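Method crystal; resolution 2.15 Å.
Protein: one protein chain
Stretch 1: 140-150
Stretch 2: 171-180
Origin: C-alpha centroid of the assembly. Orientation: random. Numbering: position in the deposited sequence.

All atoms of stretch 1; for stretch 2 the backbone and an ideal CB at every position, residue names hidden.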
ATOM      1  N   GLN A 140       0.541  11.283 -24.561  1.00 17.25           N
ATOM      2  CA  GLN A 140      -0.111  10.005 -24.746  1.00 16.16           C
ATOM      3  C   GLN A 140      -1.379  10.189 -25.538  1.00 17.44           C
ATOM      4  O   GLN A 140      -1.770  11.281 -25.820  1.00 21.10           O
ATOM      5  CB  GLN A 140      -0.433   9.329 -23.413  1.00 19.63           C
ATOM      6  CG  GLN A 140       0.564   9.537 -22.360  1.00 17.03           C
ATOM      7  CD  GLN A 140       0.455  10.864 -21.744  1.00 21.49           C
ATOM      8  OE1 GLN A 140      -0.591  11.415 -21.647  1.00 16.85           O
ATOM      9  NE2 GLN A 140       1.552  11.395 -21.365  1.00 17.09           N
ATOM     10  N   LEU A 141      -2.024   9.104 -25.878  1.00 13.20           N
ATOM     11  CA  LEU A 141      -3.183   9.200 -26.755  1.00 17.53           C
ATOM     12  C   LEU A 141      -4.543   9.279 -26.027  1.00 17.19           C
ATOM     13  O   LEU A 141      -5.561   8.945 -26.614  1.00 21.13           O
ATOM     14  CB  LEU A 141      -3.176   8.052 -27.769  1.00 16.90           C
ATOM     15  CG  LEU A 141      -1.943   7.968 -28.680  1.00 26.62           C
ATOM     16  CD1 LEU A 141      -2.021   6.791 -29.642  1.00 26.77           C
ATOM     17  CD2 LEU A 141      -1.807   9.267 -29.465  1.00 25.12           C
ATOM     18  N   GLU A 142      -4.556   9.700 -24.762  1.00 19.80           N
ATOM     19  CA  GLU A 142      -5.832   9.984 -24.073  1.00 22.25           C
ATOM     20  C   GLU A 142      -6.234  11.453 -24.276  1.00 24.23           C
ATOM     21  O   GLU A 142      -7.127  11.983 -23.608  1.00 20.42           O
ATOM     22  CB  GLU A 142      -5.759   9.607 -22.588  1.00 18.81           C
ATOM     23  CG  GLU A 142      -5.550   8.091 -22.401  1.00 23.39           C
ATOM     24  CD  GLU A 142      -5.702   7.611 -20.957  1.00 25.50           C
ATOM     25  OE1 GLU A 142      -5.420   8.386 -20.014  1.00 21.92           O
ATOM     26  OE2 GLU A 142      -6.097   6.440 -20.782  1.00 27.24           O
ATOM     27  N   VAL A 143      -5.572  12.082 -25.245  1.00 17.83           N
ATOM     28  CA  VAL A 143      -5.826  13.457 -25.635  1.00 16.51           C
ATOM     29  C   VAL A 143      -5.842  13.452 -27.186  1.00 24.07           C
ATOM     30  O   VAL A 143      -5.327  12.508 -27.805  1.00 21.97           O
ATOM     31  CB  VAL A 143      -4.724  14.347 -24.998  1.00 28.89           C
ATOM     32  CG1 VAL A 143      -3.990  15.149 -26.018  1.00 24.09           C
ATOM     33  CG2 VAL A 143      -5.263  15.195 -23.843  1.00 17.78           C
ATOM     34  N   PRO A 144      -6.475  14.458 -27.826  1.00 18.07           N
ATOM     35  CA  PRO A 144      -6.672  14.268 -29.270  1.00 20.30           C
ATOM     36  C   PRO A 144      -5.388  14.465 -30.083  1.00 16.50           C
ATOM     37  O   PRO A 144      -4.528  15.275 -29.748  1.00 20.19           O
ATOM     38  CB  PRO A 144      -7.716  15.337 -29.641  1.00 22.53           C
ATOM     39  CG  PRO A 144      -8.324  15.765 -28.321  1.00 20.91           C
ATOM     40  CD  PRO A 144      -7.221  15.620 -27.312  1.00 18.43           C
ATOM     41  N   ILE A 145      -5.270  13.686 -31.141  1.00 18.65           N
ATOM     42  CA  ILE A 145      -4.115  13.755 -32.029  1.00 22.35           C
ATOM     43  C   ILE A 145      -3.778  15.175 -32.543  1.00 20.55           C
ATOM     44  O   ILE A 145      -2.615  15.574 -32.496  1.00 20.21           O
ATOM     45  CB  ILE A 145      -4.250  12.719 -33.168  1.00 25.41           C
ATOM     46  CG1 ILE A 145      -3.921  11.323 -32.613  1.00 22.20           C
ATOM     47  CG2 ILE A 145      -3.345  13.080 -34.370  1.00 29.45           C
ATOM     48  CD1 ILE A 145      -4.412  10.189 -33.478  1.00 24.98           C
ATOM     49  N   PRO A 146      -4.792  15.952 -33.004  1.00 22.99           N
ATOM     50  CA  PRO A 146      -4.468  17.315 -33.475  1.00 20.77           C
ATOM     51  C   PRO A 146      -3.856  18.188 -32.365  1.00 24.16           C
ATOM     52  O   PRO A 146      -3.006  19.026 -32.650  1.00 20.06           O
ATOM     53  CB  PRO A 146      -5.821  17.876 -33.956  1.00 20.44           C
ATOM     54  CG  PRO A 146      -6.661  16.662 -34.243  1.00 24.61           C
ATOM     55  CD  PRO A 146      -6.211  15.612 -33.217  1.00 21.75           C
ATOM     56  N   ALA A 147      -4.242  17.977 -31.111  1.00 19.25           N
ATOM     57  CA  ALA A 147      -3.577  18.695 -30.034  1.00 21.37           C
ATOM     58  C   ALA A 147      -2.112  18.268 -29.896  1.00 22.44           C
ATOM     59  O   ALA A 147      -1.234  19.101 -29.636  1.00 19.73           O
ATOM     60  CB  ALA A 147      -4.308  18.502 -28.696  1.00 19.94           C
ATOM     61  N   ILE A 148      -1.863  16.967 -30.025  1.00 21.24           N
ATOM     62  CA  ILE A 148      -0.505  16.457 -29.889  1.00 20.94           C
ATOM     63  C   ILE A 148       0.375  16.959 -31.054  1.00 18.46           C
ATOM     64  O   ILE A 148       1.504  17.392 -30.844  1.00 18.61           O
ATOM     65  CB  ILE A 148      -0.471  14.915 -29.809  1.00 20.40           C
ATOM     66  CG1 ILE A 148      -1.261  14.395 -28.587  1.00 19.27           C
ATOM     67  CG2 ILE A 148       0.989  14.426 -29.724  1.00 21.06           C
ATOM     68  CD1 ILE A 148      -1.464  12.911 -28.609  1.00 15.48           C
ATOM     69  N   ILE A 149      -0.162  16.915 -32.268  1.00 18.48           N
ATOM     70  CA  ILE A 149       0.556  17.422 -33.445  1.00 22.41           C
ATOM     71  C   ILE A 149       0.994  18.869 -33.219  1.00 26.45           C
ATOM     72  O   ILE A 149       2.147  19.248 -33.469  1.00 23.84           O
ATOM     73  CB  ILE A 149      -0.301  17.315 -34.712  1.00 22.40           C
ATOM     74  CG1 ILE A 149      -0.417  15.856 -35.149  1.00 18.91           C
ATOM     75  CG2 ILE A 149       0.306  18.139 -35.842  1.00 26.80           C
ATOM     76  CD1 ILE A 149      -1.424  15.644 -36.278  1.00 23.99           C
ATOM     77  N   SER A 150       0.087  19.676 -32.684  1.00 24.15           N
ATOM     78  CA  SER A 150       0.394  21.087 -32.519  1.00 24.39           C
ATOM     79  C   SER A 150       1.492  21.323 -31.464  1.00 29.02           C
ATOM     80  O   SER A 150       2.358  22.203 -31.626  1.00 22.14           O
ATOM     81  CB  SER A 150      -0.887  21.873 -32.220  1.00 27.39           C
ATOM     82  OG  SER A 150      -0.736  22.625 -31.037  1.00 37.56           O
ATOM     83  N   UNK A 171      -4.338   4.188 -34.685  1.00 33.84           N
ATOM     84  CA  UNK A 171      -3.610   4.551 -35.889  1.00 38.15           C
ATOM     85  C   UNK A 171      -3.209   6.026 -35.827  1.00 38.32           C
ATOM     86  O   UNK A 171      -3.991   6.874 -35.387  1.00 39.94           O
ATOM     87  CB  UNK A 171      -4.453   4.270 -37.135  1.00 38.15           C
ATOM     88  N   UNK A 172      -1.990   6.323 -36.266  1.00 29.99           N
ATOM     89  CA  UNK A 172      -1.496   7.694 -36.285  1.00 31.31           C
ATOM     90  C   UNK A 172      -1.300   8.176 -37.724  1.00 35.00           C
ATOM     91  O   UNK A 172      -0.914   7.398 -38.594  1.00 38.91           O
ATOM     92  CB  UNK A 172      -0.184   7.799 -35.504  1.00 31.31           C
ATOM     93  N   UNK A 173      -1.579   9.462 -37.985  1.00 34.36           N
ATOM     94  CA  UNK A 173      -1.298  10.048 -39.298  1.00 36.06           C
ATOM     95  C   UNK A 173       0.173  10.446 -39.427  1.00 37.45           C
ATOM     96  O   UNK A 173       0.846  10.692 -38.420  1.00 26.97           O
ATOM     97  CB  UNK A 173      -2.192  11.267 -39.536  1.00 36.06           C
ATOM     98  N   UNK A 174       0.657  10.522 -40.666  1.00 32.99           N
ATOM     99  CA  UNK A 174       2.049  10.858 -40.923  1.00 31.96           C
ATOM    100  C   UNK A 174       2.386  12.222 -40.354  1.00 34.87           C
ATOM    101  O   UNK A 174       3.507  12.452 -39.887  1.00 30.56           O
ATOM    102  CB  UNK A 174       2.343  10.823 -42.424  1.00 31.96           C
ATOM    103  N   UNK A 175       1.404  13.122 -40.395  1.00 27.77           N
ATOM    104  CA  UNK A 175       1.565  14.453 -39.834  1.00 28.21           C
ATOM    105  C   UNK A 175       2.081  14.395 -38.384  1.00 31.66           C
ATOM    106  O   UNK A 175       2.788  15.300 -37.930  1.00 32.81           O
ATOM    107  CB  UNK A 175       0.235  15.207 -39.894  1.00 28.21           C
ATOM    108  N   UNK A 176       1.735  13.328 -37.663  1.00 28.01           N
ATOM    109  CA  UNK A 176       2.202  13.161 -36.290  1.00 23.46           C
ATOM    110  C   UNK A 176       3.463  12.307 -36.257  1.00 22.48           C
ATOM    111  O   UNK A 176       4.426  12.629 -35.567  1.00 19.63           O
ATOM    112  CB  UNK A 176       1.111  12.531 -35.422  1.00 23.46           C
ATOM    113  N   UNK A 177       3.432  11.201 -36.991  1.00 28.02           N
ATOM    114  CA  UNK A 177       4.546  10.255 -36.975  1.00 33.25           C
ATOM    115  C   UNK A 177       5.850  10.965 -37.251  1.00 31.03           C
ATOM    116  O   UNK A 177       6.878  10.655 -36.651  1.00 30.56           O
ATOM    117  CB  UNK A 177       4.328   9.139 -37.999  1.00 33.25           C
ATOM    118  N   UNK A 178       5.793  11.944 -38.143  1.00 27.02           N
ATOM    119  CA  UNK A 178       7.000  12.619 -38.608  1.00 30.53           C
ATOM    120  C   UNK A 178       7.492  13.669 -37.623  1.00 28.85           C
ATOM    121  O   UNK A 178       8.500  14.327 -37.873  1.00 29.89           O
ATOM    122  CB  UNK A 178       6.744  13.270 -39.969  1.00 30.53           C
ATOM    123  N   UNK A 179       6.772  13.839 -36.514  1.00 24.12           N
ATOM    124  CA  UNK A 179       7.145  14.822 -35.507  1.00 22.35           C
ATOM    125  C   UNK A 179       7.735  14.173 -34.255  1.00 22.89           C
ATOM    126  O   UNK A 179       8.164  14.869 -33.333  1.00 23.27           O
ATOM    127  CB  UNK A 179       5.927  15.666 -35.129  1.00 22.35           C
ATOM    128  N   UNK A 180       7.738  12.844 -34.218  1.00 23.13           N
ATOM    129  CA  UNK A 180       8.133  12.097 -33.019  1.00 18.84           C
ATOM    130  C   UNK A 180       9.612  11.760 -33.011  1.00 21.87           C
ATOM    131  O   UNK A 180      10.107  11.127 -33.942  1.00 27.50           O
ATOM    132  CB  UNK A 180       7.316  10.808 -32.907  1.00 18.84           C
TER

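Stretch 1 offers positions 171 to 180 an almost wholly apolar surface: Leu141, Ile145, Ile148 and Ile149, the last three on one helix. No hydrogen bond crosses between the stretches.

Position 171 has an extended backbone, and its CA-to-CB bond points away from stretch 1. Nothing of stretch 1 lies close to the ideal CB, so many side chains would suit. The residue is Ala171. Its contact is made by the backbone: O of Ala171 lies 3.8 Å from CD1 of Ile145.

Position 172 is also extended. CA-to-CB runs sideways, and the ideal CB is 5.3 Å from CD1 of Ile145. That gap leaves room for a branched or long apolar chain that can reach back; Leu, Ile or Met would fit. The residue is Leu172, with chi1 m and chi2 t. Its CD2 comes within 3.8 Å of CD1 of Leu141 and 4.1 Å of CD1 of Ile145, so it meets two side chains of stretch 1.

Position 173 precedes a helix, as the N-cap. Its phi of -81° is compatible with proline, and the ordinary capping residues Ser, Thr, Asp and Asn would also be reasonable. CB points toward stretch 1 but does not itself reach it, and the groups it faces are apolar. The residue is Pro173. Its CG packs 3.9 Å from CG2 of Ile145 and 4.3 Å from CD1 of Ile149. Its O accepts backbone hydrogen bonds from N of 176 and N of 177.

Position 174 opens the helix, out of reach of stretch 1. Stretch 1 sets no preference here; many residues would do. It is Asn174, whose O accepts the backbone N of 178.

Position 175 is helical, with CB sideways and 4.0 Å from CD1 of Ile149. A long chain could run along that isoleucine, apolar or with a polar tip. The residue is Glu175, extended with chi1 and chi2 both t. Its OE1 ends 3.5 Å from CG2 of Ile149, a contact without a polar partner in stretch 1.

Position 176 is the closest in register: its CA is 5.4 Å from that of Ile149. The ideal CB is 3.7 Å from CG1 of Ile149 and 4.6 Å from CG2 of Ile145. Isoleucine side chains of stretch 1 border the site, so an apolar residue is expected; Leu, Ile, Val or Met are candidates. The residue is Leu176, chi1 t and chi2 p. CD1 lies 3.9 Å from CG2 of Ile148, and CD2 lies 4.3 Å from CG2 of Ile145.

Position 177 is helical and out of reach, so stretch 1 sets no preference. It is Leu177, which starts a type I turn ending at 180.

Position 178 is likewise out of reach, and many side chains would do. It is Ser178, whose OG makes a weak hydrogen bond to O of Asn174, 3.2 Å away.

Position 179 points toward stretch 1, its ideal CB 5.5 Å from O of Ile149. A medium or long apolar chain could fill the gap. Leu179 does: CD1 is 3.5 Å from O and 3.8 Å from CG2 of Ile149.

Position 180 is out of reach; stretch 1 sets no preference. It is Ile180.

Stretch 2 171-180: ALPNELLSLI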
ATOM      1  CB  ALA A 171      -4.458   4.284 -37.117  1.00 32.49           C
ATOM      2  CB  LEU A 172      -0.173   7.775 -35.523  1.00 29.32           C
ATOM      3  CG  LEU A 172      -0.128   7.049 -34.171  1.00 31.98           C
ATOM      4  CD1 LEU A 172       1.243   7.187 -33.562  1.00 27.73           C
ATOM      5  CD2 LEU A 172      -1.194   7.591 -33.220  1.00 33.31           C
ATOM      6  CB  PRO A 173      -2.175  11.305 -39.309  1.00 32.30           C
ATOM      7  CG  PRO A 173      -2.228  11.719 -37.865  1.00 28.35           C
ATOM      8  CD  PRO A 173      -2.231  10.424 -37.077  1.00 31.70           C
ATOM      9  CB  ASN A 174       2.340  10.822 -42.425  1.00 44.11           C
ATOM     10  CG  ASN A 174       2.115   9.448 -43.024  1.00 46.15           C
ATOM     11  OD1 ASN A 174       2.164   8.440 -42.312  1.00 55.47           O
ATOM     12  ND2 ASN A 174       1.864   9.397 -44.335  1.00 47.02           N
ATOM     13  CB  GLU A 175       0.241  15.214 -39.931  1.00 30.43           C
ATOM     14  CG  GLU A 175       0.324  16.700 -39.615  1.00 29.74           C
ATOM     15  CD  GLU A 175      -1.029  17.397 -39.785  0.28 31.63           C
ATOM     16  OE1 GLU A 175      -1.398  18.231 -38.921  0.89 30.23           O
ATOM     17  OE2 GLU A 175      -1.732  17.095 -40.785  0.53 38.42           O
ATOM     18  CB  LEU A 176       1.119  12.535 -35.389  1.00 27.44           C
ATOM     19  CG  LEU A 176       1.596  12.205 -33.955  1.00 23.39           C
ATOM     20  CD1 LEU A 176       2.205  13.414 -33.261  1.00 21.60           C
ATOM     21  CD2 LEU A 176       0.495  11.606 -33.095  1.00 26.30           C
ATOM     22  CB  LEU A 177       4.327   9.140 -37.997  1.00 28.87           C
ATOM     23  CG  LEU A 177       3.190   8.204 -37.588  1.00 32.65           C
ATOM     24  CD1 LEU A 177       2.846   7.236 -38.718  1.00 40.06           C
ATOM     25  CD2 LEU A 177       3.565   7.475 -36.305  1.00 33.66           C
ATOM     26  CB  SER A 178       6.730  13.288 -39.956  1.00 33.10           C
ATOM     27  OG  SER A 178       5.962  14.464 -39.769  1.00 32.16           O
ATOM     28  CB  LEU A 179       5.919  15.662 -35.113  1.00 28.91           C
ATOM     29  CG  LEU A 179       5.217  16.441 -36.232  1.00 32.34           C
ATOM     30  CD1 LEU A 179       4.017  17.268 -35.689  1.00 25.90           C
ATOM     31  CD2 LEU A 179       6.228  17.338 -36.933  1.00 24.87           C
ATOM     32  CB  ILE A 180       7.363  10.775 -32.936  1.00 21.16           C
ATOM     33  CG1 ILE A 180       5.856  11.039 -32.908  1.00 19.97           C
ATOM     34  CG2 ILE A 180       7.823   9.949 -31.713  1.00 24.23           C
ATOM     35  CD1 ILE A 180       5.034   9.822 -33.232  1.00 22.46           C
TER
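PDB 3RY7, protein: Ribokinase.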